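Side-chain contacts in tegumental protein 20.8 kDa (Clonorchis sinensis, PDB 5X2E), which binds one calcium ion in the first loop of the EF-hand pair of its N-terminal calmodulin-like domain, the part in this crystal: residues S9-D13 against G14-I18; G62-P65 against A66-I69. All coordinates share one frame; numbering follows the deposited sequence.

Contact 1. Residues S9-D13 against G14-I18; sequences SIDKD and GTNVI. With CA (calcium ion), chain B.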
loop_
_atom_site.group_PDB
_atom_site.type_symbol
_atom_site.label_atom_id
_atom_site.label_comp_id
_atom_site.label_asym_id
_atom_site.label_seq_id
_atom_site.Cartn_x
_atom_site.Cartn_y
_atom_site.Cartn_z
ATOM N N SER A 9 -0.085 -2.268 -5.777
ATOM C CA SER A 9 0.202 -3.700 -5.805
ATOM C C SER A 9 -0.224 -4.463 -4.538
ATOM O O SER A 9 -0.759 -5.575 -4.601
ATOM C CB SER A 9 1.679 -3.924 -6.029
ATOM O OG SER A 9 1.883 -5.303 -6.242
ATOM N N ILE A 10 0.026 -3.873 -3.382
ATOM C CA ILE A 10 -0.353 -4.518 -2.131
ATOM C C ILE A 10 -1.890 -4.566 -1.971
ATOM O O ILE A 10 -2.449 -5.580 -1.548
ATOM C CB ILE A 10 0.288 -3.800 -0.936
ATOM C CG1 ILE A 10 1.817 -3.909 -0.997
ATOM C CG2 ILE A 10 -0.245 -4.380 0.369
ATOM C CD1 ILE A 10 2.524 -2.967 -0.019
ATOM N N ASP A 11 -2.546 -3.466 -2.315
ATOM C CA ASP A 11 -3.969 -3.295 -2.109
ATOM C C ASP A 11 -4.741 -3.943 -3.247
ATOM O O ASP A 11 -5.363 -3.276 -4.104
ATOM C CB ASP A 11 -4.310 -1.813 -1.997
ATOM C CG ASP A 11 -5.765 -1.584 -1.769
ATOM O OD1 ASP A 11 -6.412 -2.403 -1.076
ATOM O OD2 ASP A 11 -6.287 -0.591 -2.325
ATOM N N LYS A 12 -4.687 -5.267 -3.280
ATOM C CA LYS A 12 -5.103 -6.011 -4.461
ATOM C C LYS A 12 -6.606 -5.943 -4.705
ATOM O O LYS A 12 -7.043 -6.153 -5.821
ATOM C CB LYS A 12 -4.673 -7.467 -4.329
ATOM C CG LYS A 12 -5.141 -8.098 -3.065
ATOM C CD LYS A 12 -4.591 -9.498 -2.943
ATOM C CE LYS A 12 -5.440 -10.287 -2.004
ATOM N NZ LYS A 12 -5.227 -11.734 -2.217
ATOM N N ASP A 13 -7.397 -5.666 -3.666
ATOM C CA ASP A 13 -8.845 -5.547 -3.869
ATOM C C ASP A 13 -9.308 -4.111 -4.124
ATOM O O ASP A 13 -10.502 -3.862 -4.316
ATOM C CB ASP A 13 -9.618 -6.167 -2.714
ATOM C CG ASP A 13 -9.345 -5.502 -1.399
ATOM O OD1 ASP A 13 -8.648 -4.445 -1.320
ATOM O OD2 ASP A 13 -9.880 -6.019 -0.399
ATOM N N GLY A 14 -8.372 -3.159 -4.208
ATOM C CA GLY A 14 -8.733 -1.801 -4.566
ATOM C C GLY A 14 -9.509 -1.037 -3.505
ATOM O O GLY A 14 -10.077 0.008 -3.819
ATOM N N THR A 15 -9.530 -1.487 -2.252
ATOM C CA THR A 15 -10.339 -0.759 -1.269
ATOM C C THR A 15 -9.660 0.504 -0.766
ATOM O O THR A 15 -10.289 1.280 -0.034
ATOM C CB THR A 15 -10.678 -1.654 -0.049
ATOM O OG1 THR A 15 -9.443 -2.064 0.589
ATOM C CG2 THR A 15 -11.503 -2.873 -0.477
ATOM N N ASN A 16 -8.383 0.688 -1.119
ATOM C CA ASN A 16 -7.580 1.802 -0.589
ATOM C C ASN A 16 -7.378 1.728 0.923
ATOM O O ASN A 16 -7.007 2.710 1.582
ATOM C CB ASN A 16 -8.171 3.151 -0.997
ATOM C CG ASN A 16 -8.157 3.332 -2.485
ATOM O OD1 ASN A 16 -7.103 3.212 -3.113
ATOM N ND2 ASN A 16 -9.329 3.555 -3.074
ATOM N N VAL A 17 -7.534 0.519 1.441
ATOM C CA VAL A 17 -7.071 0.155 2.756
ATOM C C VAL A 17 -6.223 -1.106 2.573
ATOM O O VAL A 17 -6.720 -2.123 2.064
ATOM C CB VAL A 17 -8.218 -0.121 3.720
ATOM C CG1 VAL A 17 -7.653 -0.453 5.095
ATOM C CG2 VAL A 17 -9.176 1.088 3.792
ATOM N N ILE A 18 -4.964 -1.039 2.987
ATOM C CA ILE A 18 -4.091 -2.195 3.006
ATOM C C ILE A 18 -4.360 -2.955 4.311
ATOM O O ILE A 18 -4.175 -2.448 5.434
ATOM C CB ILE A 18 -2.613 -1.785 2.876
ATOM C CG1 ILE A 18 -2.343 -1.357 1.428
ATOM C CG2 ILE A 18 -1.704 -2.924 3.367
ATOM C CD1 ILE A 18 -0.899 -0.840 1.217
HETATM CA CA CA B . -7.291 -3.742 0.487
HETATM O O HOH W 1 -8.339 -4.830 2.279
#
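D11 OD2 is gripped from two sources. The backbone N16 N donates to D11 OD2 at 2.7 Å. The N-H comes on the syn side of the carboxylate, tilted 29° out of its plane. R72 of helix 65-79 adds a salt bridge to the same oxygen and also bonds N16 OD1. The other oxygen turns to the metal, with D11 OD1 2.2 Å from the calcium ion. D11 holds CG anti to its backbone N (chi1 -179°), which carries the carboxylate across to the incoming chain. D13 OD1 binds the calcium too, and T15 N reaches D13 OD1 at 3.2 Å from above the carboxylate plane. T15 OG1 lies farther off than the other ligand atoms of these two segments, 2.7 Å from the calcium, and takes a weak bond from V17 N. V17 O and a water each lie 2.3 Å from the calcium, and both carboxylate oxygens of E22 complete a shell of seven oxygens. In this EF-hand loop a type I turn from D11 to G14 is closed by the bond from G14 N to D11 O. Where the helix enters the loop and the strand leaves it, I10 CG2 packs on I18 CG2 at 3.6 Å, beside W40. The calcium ion probably balances most of the charge of the gathered carboxylates; R72 adds to this at D11 only. One oxygen of D11 binds metal, and the other holds the loop.

Contact 2. Residues G62-P65 against A66-I69; sequences GLKP and AEII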
loop_
_atom_site.group_PDB
_atom_site.type_symbol
_atom_site.label_atom_id
_atom_site.label_comp_id
_atom_site.label_asym_id
_atom_site.label_seq_id
_atom_site.Cartn_x
_atom_site.Cartn_y
_atom_site.Cartn_z
ATOM N N GLY A 62 4.030 12.315 1.739
ATOM C CA GLY A 62 3.882 13.551 0.974
ATOM C C GLY A 62 3.222 13.360 -0.391
ATOM O O GLY A 62 3.506 14.110 -1.323
ATOM N N LEU A 63 2.349 12.355 -0.508
ATOM C CA LEU A 63 1.591 12.083 -1.728
ATOM C C LEU A 63 0.152 12.559 -1.561
ATOM O O LEU A 63 -0.273 12.870 -0.449
ATOM C CB LEU A 63 1.626 10.586 -2.058
ATOM C CG LEU A 63 3.004 9.935 -2.231
ATOM C CD1 LEU A 63 2.887 8.401 -2.218
ATOM C CD2 LEU A 63 3.710 10.457 -3.495
ATOM N N LYS A 64 -0.599 12.617 -2.658
ATOM C CA LYS A 64 -2.037 12.859 -2.566
ATOM C C LYS A 64 -2.766 11.588 -2.981
ATOM O O LYS A 64 -2.252 10.841 -3.802
ATOM C CB LYS A 64 -2.449 14.046 -3.438
ATOM C CG LYS A 64 -1.716 15.330 -3.061
ATOM C CD LYS A 64 -1.987 16.479 -4.018
ATOM C CE LYS A 64 -1.097 17.686 -3.699
ATOM N NZ LYS A 64 -1.856 18.845 -3.143
ATOM N N PRO A 65 -3.953 11.324 -2.401
ATOM C CA PRO A 65 -4.736 10.148 -2.824
ATOM C C PRO A 65 -4.975 10.139 -4.339
ATOM O O PRO A 65 -4.937 9.057 -4.937
ATOM C CB PRO A 65 -6.044 10.297 -2.034
ATOM C CG PRO A 65 -5.583 10.980 -0.739
ATOM C CD PRO A 65 -4.504 11.944 -1.182
ATOM N N ALA A 66 -5.189 11.305 -4.943
ATOM C CA ALA A 66 -5.382 11.397 -6.390
ATOM C C ALA A 66 -4.264 10.714 -7.200
ATOM O O ALA A 66 -4.539 10.165 -8.262
ATOM C CB ALA A 66 -5.509 12.871 -6.810
ATOM N N GLU A 67 -3.028 10.710 -6.692
ATOM C CA GLU A 67 -1.896 10.064 -7.400
ATOM C C GLU A 67 -2.012 8.534 -7.462
ATOM O O GLU A 67 -1.708 7.906 -8.487
ATOM C CB GLU A 67 -0.577 10.443 -6.748
ATOM C CG GLU A 67 -0.224 11.877 -6.927
ATOM C CD GLU A 67 1.082 12.210 -6.265
ATOM O OE1 GLU A 67 2.138 12.053 -6.920
ATOM O OE2 GLU A 67 1.050 12.630 -5.089
ATOM N N ILE A 68 -2.476 7.932 -6.382
ATOM C CA ILE A 68 -2.682 6.497 -6.391
ATOM C C ILE A 68 -3.865 6.177 -7.288
ATOM O O ILE A 68 -3.842 5.193 -8.027
ATOM C CB ILE A 68 -2.919 5.945 -4.958
ATOM C CG1 ILE A 68 -1.595 5.610 -4.272
ATOM C CG2 ILE A 68 -3.768 4.679 -4.984
ATOM C CD1 ILE A 68 -0.768 6.812 -3.978
ATOM N N ILE A 69 -4.911 6.989 -7.217
ATOM C CA ILE A 69 -6.086 6.728 -8.045
ATOM C C ILE A 69 -5.741 6.790 -9.541
ATOM O O ILE A 69 -6.183 5.953 -10.326
ATOM C CB ILE A 69 -7.219 7.704 -7.705
ATOM C CG1 ILE A 69 -7.707 7.473 -6.267
ATOM C CG2 ILE A 69 -8.360 7.544 -8.700
ATOM C CD1 ILE A 69 -8.630 8.576 -5.787
#
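One side-chain hydrogen bond joins E67 to the chain before it. The backbone N of K64 donates to E67 OE2, 2.9 Å from K64 N to E67 OE2, and the bond is fairly straight at 163°. It uses the anti lone pair, the one away from OE1. E67 sets CG beside its own backbone N (chi1 -68°), and the chain then runs extended back to K64. Backbone bonds add to this. E67 N returns a bond to K64 O, 3.0 Å from E67 N to K64 O. P65 O receives I69 N nearly along the C=O axis, 3.1 Å from P65 O to I69 N, and a weak bond from I68 N. In van der Waals contact, L63 crosses E67 at about a right angle, with L63 CD2 3.8 Å from E67 OE2. The apolar contact is loose, with L63 CD1 4.4 Å from I68 CD1. L63 and I68 both touch I4 of helix 3-10, while P65 rests on L54 and E55 of helix 54-61. K64 and E67 thus bond in both directions at the first turn of helix 65-79, which comes after helix 54-61. E67 takes the K64 N-H as the glutamate of a capping box does. The return bond uses the backbone K64 O, so the box is not complete.

Overall arrangement
The two contacts lie in series along the chain, with their centres 14 Å apart. Contact 1 holds four of the five protein residues that bind the calcium. Contact 2 is the start of helix 65-79, after helix 54-61. They meet by packing, with N16 OD1 4.1 Å from I68 CG2. The side chain of I68 is about 6 Å from that of D11 and about 11 Å from the calcium ion. The metal ligands are D11, D13, T15, V17, E22 and a water, none of them in contact 2. Helix 65-79 links the contacts further: I68 packs on I4 and V8 of helix 3-10, which leads into the loop, and R72 of the same helix bonds D11 and N16.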